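Local coordinates for protein phosphoserine phosphatase (Thermococcus onnurineus, PDB 4AP9) that probably dephosphorylates L-phosphoserine in the final step of serine biosynthesis, as a magnesium-dependent hydrolase of the haloacid dehalogenase superfamily, at residues F96-I101 with L115-M120; A12-E17 with L154-G159. One frame throughout, in Å; residues are numbered along the deposited sequence.

The first strand of the core sheet, 11-15, carries residues 12-17, which meet 154-159 only after a long excursion through the helices between 25 and 73, helix 82-93 and the strands of contact 1. Contact 2 therefore closes a loop of 136 residues, and contact 1, with 13 residues between its segments, lies wholly within it. The two do not cross. They are joined through the neighbouring strands 97-102 and 11-15, where Lys97 O meets Ala12 N and Ala12 O meets Val99 N, both probable hydrogen bonds. Together they line up four parallel strands in the order 118-127, 97-102, 11-15 and 153-157 at the heart of the chain.

Contact 1 (F96-I101 with L115-M120); sequences FKVVLI and LGDEFM
Asp117 reaches across to the backbone of Val98 just ahead of the point where the two strands pair. Its CG lies anti to the carbonyl carbon (chi1 -64°), and OD2 accepts the N-H of Val98 at 2.9 Å with its anti lone pair in an almost straight bond (175°). The Asp117 side chain crosses that of Val98 at about a right angle. A water donates to both OD2 and Phe96 O, while OD1 forms a salt bridge with Arg92 of helix 82-93. Val98 O is gripped twice from the other segment, by Asp117 N at 2.8 Å and by Glu118 N at 3.1 Å.

Lys97 and Glu118 extend on one face and converge at their ends. The lysine chain bends at chi3 (112°), and NZ meets Glu118 OE2 at 2.6 Å, nearly along the carboxylate C-O axis. OE2 also pairs with Arg147 of a second subunit, so two positive groups share this oxygen at the interface.

Beyond Asp117 the ladder is parallel: Leu100 N bonds to Glu118 O and Leu100 O receives Met120 N, each at 2.9 Å. This is part of the Rossmann-like sheet of the haloacid dehalogenase fold, in which strands 97-102 and 118-127 are neighbours although no helix separates these segments along the chain.

Val99 and Glu118 lie side by side on the Lys97 face, with Val99 CG2 against Glu118 CB, and helix 141-145 covers Val99, Ile101 and selenomethionine Met120. The opposite face bears Leu100 and Phe119. Leu100 sends CD1 to Leu115 CB at 4.0 Å, and its CB approaches CD1 of the Phe119 ring at 4.2 Å. Leu115 in turn packs on Val88 of helix 82-93.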
loop_
_atom_site.group_PDB
_atom_site.type_symbol
_atom_site.label_atom_id
_atom_site.label_comp_id
_atom_site.label_asym_id
_atom_site.label_seq_id
_atom_site.Cartn_x
_atom_site.Cartn_y
_atom_site.Cartn_z
ATOM N N PHE A 96 21.831 -7.973 17.220
ATOM C CA PHE A 96 20.938 -6.831 17.084
ATOM C C PHE A 96 21.719 -5.567 16.778
ATOM O O PHE A 96 22.856 -5.407 17.228
ATOM C CB PHE A 96 20.149 -6.612 18.383
ATOM C CG PHE A 96 19.131 -7.676 18.659
ATOM C CD1 PHE A 96 19.490 -8.839 19.310
ATOM C CD2 PHE A 96 17.815 -7.508 18.274
ATOM C CE1 PHE A 96 18.556 -9.825 19.568
ATOM C CE2 PHE A 96 16.872 -8.489 18.526
ATOM C CZ PHE A 96 17.244 -9.652 19.177
ATOM N N LYS A 97 21.111 -4.672 16.013
ATOM C CA LYS A 97 21.521 -3.274 16.023
ATOM C C LYS A 97 20.740 -2.606 17.163
ATOM O O LYS A 97 19.535 -2.816 17.290
ATOM C CB LYS A 97 21.185 -2.622 14.694
ATOM C CG LYS A 97 21.327 -1.127 14.686
ATOM C CD LYS A 97 21.165 -0.615 13.277
ATOM C CE LYS A 97 19.916 0.189 13.127
ATOM N NZ LYS A 97 20.031 1.073 11.929
ATOM N N VAL A 98 21.421 -1.820 17.991
ATOM C CA VAL A 98 20.805 -1.242 19.196
ATOM C C VAL A 98 20.461 0.240 19.049
ATOM O O VAL A 98 21.330 1.059 18.740
ATOM C CB VAL A 98 21.742 -1.412 20.406
ATOM C CG1 VAL A 98 21.115 -0.827 21.671
ATOM C CG2 VAL A 98 22.079 -2.885 20.594
ATOM N N VAL A 99 19.193 0.581 19.276
ATOM C CA VAL A 99 18.723 1.952 19.137
ATOM C C VAL A 99 18.174 2.391 20.472
ATOM O O VAL A 99 17.267 1.757 21.022
ATOM C CB VAL A 99 17.628 2.093 18.049
ATOM C CG1 VAL A 99 17.173 3.530 17.954
ATOM C CG2 VAL A 99 18.158 1.619 16.691
ATOM N N LEU A 100 18.739 3.464 21.010
ATOM C CA LEU A 100 18.296 3.970 22.301
ATOM C C LEU A 100 17.415 5.176 22.052
ATOM O O LEU A 100 17.786 6.068 21.293
ATOM C CB LEU A 100 19.504 4.366 23.159
ATOM C CG LEU A 100 20.576 3.313 23.437
ATOM C CD1 LEU A 100 21.522 3.812 24.514
ATOM C CD2 LEU A 100 19.986 1.979 23.851
ATOM N N ILE A 101 16.241 5.213 22.674
ATOM C CA ILE A 101 15.346 6.337 22.467
ATOM C C ILE A 101 14.837 6.877 23.788
ATOM O O ILE A 101 14.850 6.178 24.805
ATOM C CB ILE A 101 14.139 5.964 21.561
ATOM C CG1 ILE A 101 13.231 4.915 22.214
ATOM C CG2 ILE A 101 14.619 5.413 20.226
ATOM C CD1 ILE A 101 12.009 4.591 21.366
ATOM N N LEU A 115 26.349 4.924 23.460
ATOM C CA LEU A 115 26.291 3.564 23.968
ATOM C C LEU A 115 25.719 2.615 22.919
ATOM O O LEU A 115 26.242 1.528 22.708
ATOM C CB LEU A 115 25.468 3.498 25.253
ATOM C CG LEU A 115 25.353 2.099 25.856
ATOM C CD1 LEU A 115 26.726 1.555 26.240
ATOM C CD2 LEU A 115 24.453 2.123 27.070
ATOM N N GLY A 116 24.634 3.035 22.278
ATOM C CA GLY A 116 24.004 2.240 21.243
ATOM C C GLY A 116 24.577 2.513 19.867
ATOM O O GLY A 116 25.557 3.245 19.716
ATOM N N ASP A 117 23.974 1.889 18.863
ATOM C CA ASP A 117 24.333 2.125 17.475
ATOM C C ASP A 117 23.664 3.386 16.936
ATOM O O ASP A 117 24.230 4.090 16.096
ATOM C CB ASP A 117 23.978 0.890 16.647
ATOM C CG ASP A 117 24.782 -0.333 17.073
ATOM O OD1 ASP A 117 26.025 -0.220 17.137
ATOM O OD2 ASP A 117 24.187 -1.389 17.382
ATOM N N GLU A 118 22.449 3.658 17.411
ATOM C CA GLU A 118 21.767 4.915 17.132
ATOM C C GLU A 118 21.150 5.473 18.419
ATOM O O GLU A 118 20.816 4.728 19.345
ATOM C CB GLU A 118 20.675 4.754 16.064
ATOM C CG GLU A 118 21.194 4.318 14.701
ATOM C CD GLU A 118 20.163 4.492 13.597
ATOM O OE1 GLU A 118 19.531 5.560 13.524
ATOM O OE2 GLU A 118 19.993 3.560 12.782
ATOM N N PHE A 119 20.998 6.782 18.472
ATOM C CA PHE A 119 20.463 7.440 19.661
ATOM C C PHE A 119 19.483 8.511 19.211
ATOM O O PHE A 119 19.779 9.280 18.298
ATOM C CB PHE A 119 21.631 8.059 20.445
ATOM C CG PHE A 119 21.224 8.895 21.642
ATOM C CD1 PHE A 119 20.827 8.295 22.827
ATOM C CD2 PHE A 119 21.285 10.280 21.592
ATOM C CE1 PHE A 119 20.470 9.074 23.940
ATOM C CE2 PHE A 119 20.931 11.060 22.695
ATOM C CZ PHE A 119 20.520 10.450 23.868
HETATM N N MSE A 120 18.313 8.574 19.844
HETATM C CA MSE A 120 17.341 9.621 19.533
HETATM C C MSE A 120 16.545 10.064 20.752
HETATM O O MSE A 120 15.936 9.244 21.434
HETATM C CB MSE A 120 16.336 9.151 18.482
HETATM C CG MSE A 120 15.117 10.075 18.346
HETATM SE SE MSE A 120 15.549 11.750 17.441
HETATM C CE MSE A 120 16.691 10.948 16.129
HETATM O O HOH W 1 25.012 -3.869 16.011
#

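Contact 2 (A12-E17 with L154-G159)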
loop_
_atom_site.group_PDB
_atom_site.type_symbol
_atom_site.label_atom_id
_atom_site.label_comp_id
_atom_site.label_asym_id
_atom_site.label_seq_id
_atom_site.Cartn_x
_atom_site.Cartn_y
_atom_site.Cartn_z
ATOM N N ALA A 12 17.052 -3.721 18.017
ATOM C CA ALA A 12 16.692 -3.735 19.427
ATOM C C ALA A 12 16.521 -2.285 19.857
ATOM O O ALA A 12 17.505 -1.540 19.937
ATOM C CB ALA A 12 17.790 -4.397 20.235
ATOM N N VAL A 13 15.278 -1.871 20.098
ATOM C CA VAL A 13 14.991 -0.501 20.548
ATOM C C VAL A 13 14.815 -0.527 22.056
ATOM O O VAL A 13 14.019 -1.320 22.580
ATOM C CB VAL A 13 13.706 0.060 19.906
ATOM C CG1 VAL A 13 13.410 1.483 20.396
ATOM C CG2 VAL A 13 13.820 0.050 18.384
ATOM N N ILE A 14 15.573 0.322 22.749
ATOM C CA ILE A 14 15.410 0.480 24.185
ATOM C C ILE A 14 14.932 1.883 24.541
ATOM O O ILE A 14 15.612 2.870 24.242
ATOM C CB ILE A 14 16.738 0.210 24.949
ATOM C CG1 ILE A 14 17.291 -1.178 24.609
ATOM C CG2 ILE A 14 16.521 0.361 26.459
ATOM C CD1 ILE A 14 18.709 -1.372 25.051
ATOM N N ASP A 15 13.761 1.968 25.175
ATOM C CA ASP A 15 13.297 3.220 25.762
ATOM C C ASP A 15 14.062 3.385 27.070
ATOM O O ASP A 15 13.885 2.587 27.987
ATOM C CB ASP A 15 11.789 3.165 26.005
ATOM C CG ASP A 15 11.203 4.511 26.389
ATOM O OD1 ASP A 15 11.799 5.544 26.030
ATOM O OD2 ASP A 15 10.142 4.537 27.056
ATOM N N ILE A 16 14.927 4.399 27.132
ATOM C CA ILE A 16 15.922 4.550 28.193
ATOM C C ILE A 16 15.330 4.613 29.600
ATOM O O ILE A 16 15.775 3.903 30.499
ATOM C CB ILE A 16 16.787 5.806 27.940
ATOM C CG1 ILE A 16 17.598 5.612 26.663
ATOM C CG2 ILE A 16 17.733 6.069 29.112
ATOM C CD1 ILE A 16 18.315 6.869 26.196
ATOM N N GLU A 17 14.326 5.447 29.795
ATOM C CA GLU A 17 13.818 5.664 31.149
ATOM C C GLU A 17 13.098 4.447 31.695
ATOM O O GLU A 17 12.180 3.926 31.075
ATOM C CB GLU A 17 12.894 6.878 31.184
ATOM C CG GLU A 17 13.571 8.161 30.746
ATOM C CD GLU A 17 12.565 9.228 30.352
ATOM O OE1 GLU A 17 11.771 8.991 29.414
ATOM O OE2 GLU A 17 12.566 10.304 30.979
ATOM N N LEU A 154 12.739 -5.745 18.153
ATOM C CA LEU A 154 12.498 -6.116 19.537
ATOM C C LEU A 154 12.510 -4.810 20.329
ATOM O O LEU A 154 13.490 -4.072 20.278
ATOM C CB LEU A 154 13.610 -7.038 20.025
ATOM C CG LEU A 154 13.757 -7.228 21.536
ATOM C CD1 LEU A 154 12.543 -7.989 22.099
ATOM C CD2 LEU A 154 15.044 -7.971 21.820
ATOM N N ALA A 155 11.434 -4.525 21.056
ATOM C CA ALA A 155 11.354 -3.299 21.833
ATOM C C ALA A 155 11.391 -3.634 23.308
ATOM O O ALA A 155 10.806 -4.624 23.746
ATOM C CB ALA A 155 10.092 -2.534 21.498
HETATM N N MSE A 156 12.130 -2.825 24.056
HETATM C CA MSE A 156 12.213 -2.953 25.498
HETATM C C MSE A 156 11.895 -1.584 26.062
HETATM O O MSE A 156 12.359 -0.562 25.539
HETATM C CB MSE A 156 13.616 -3.395 25.906
HETATM C CG MSE A 156 13.929 -4.834 25.517
HETATM SE SE MSE A 156 15.830 -5.165 25.257
HETATM C CE MSE A 156 15.989 -4.348 23.484
ATOM N N GLY A 157 11.075 -1.532 27.098
ATOM C CA GLY A 157 10.757 -0.238 27.679
ATOM C C GLY A 157 10.053 -0.363 29.009
ATOM O O GLY A 157 9.729 -1.475 29.442
ATOM N N ASP A 158 9.810 0.783 29.640
ATOM C CA ASP A 158 9.143 0.855 30.932
ATOM C C ASP A 158 8.222 2.072 30.929
ATOM O O ASP A 158 7.793 2.569 29.892
ATOM C CB ASP A 158 10.157 1.251 32.016
ATOM C CG ASP A 158 9.504 1.804 33.274
ATOM O OD1 ASP A 158 8.864 1.009 33.995
ATOM O OD2 ASP A 158 9.629 3.016 33.570
ATOM N N GLY A 159 7.946 2.560 32.130
ATOM C CA GLY A 159 6.851 3.467 32.353
ATOM C C GLY A 159 6.586 4.598 31.392
ATOM O O GLY A 159 5.459 5.054 31.313
#
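Val13 is held to the neighbouring strand through both its N-H and its C=O: its N bonds to Leu154 O at 2.8 Å, and its O receives Met156 N, also at 2.8 Å. Two residues on from Val13, Asp15 N bonds to Met156 O at 2.9 Å with an N-H...O angle of 170°. The three bonds form a parallel ladder, and the CA-H groups of Ala12, Ala155 and Ile14 approach the same three carbonyl oxygens. The carboxylate of Asp15 looks elsewhere for its partner, its OD2 forming a salt bridge with Lys141.

On the face bearing Ala12, Ile14 and Leu154, the side chain of selenomethionine Met156 folds back over the opposing strand. Its bend at chi3 (-77°) brings CE over to 3.7 Å from Ala12 CB and 3.6 Å from Ile14 CG1, a methyl group shared by two residues of one strand, with the Ile14 and Met156 chains inclined to each other. Leu91 of helix 82-93 packs on all of Ala12, Ile14 and Met156, closing this side. Val13 and Ala155 point to the opposite face, where Val13 touches Ile101 of the next strand.

The chains diverge only after Asp15 and Gly157, where Asp15 CB lies 3.9 Å from the bare CA of Gly157. Asp158 CB lies 3.5 Å from Glu17 O. Gly159 touches the bound 3-pyridinium-1-ylpropane-1-sulfonate, and Lys141 lines the same pocket. Two loops leaving the carboxyl ends of adjacent central strands, with an aspartate ending the first strand and a Gly-Asp-Gly following the second, are consistent with the first and fourth sequence motifs of the haloacid dehalogenase active site.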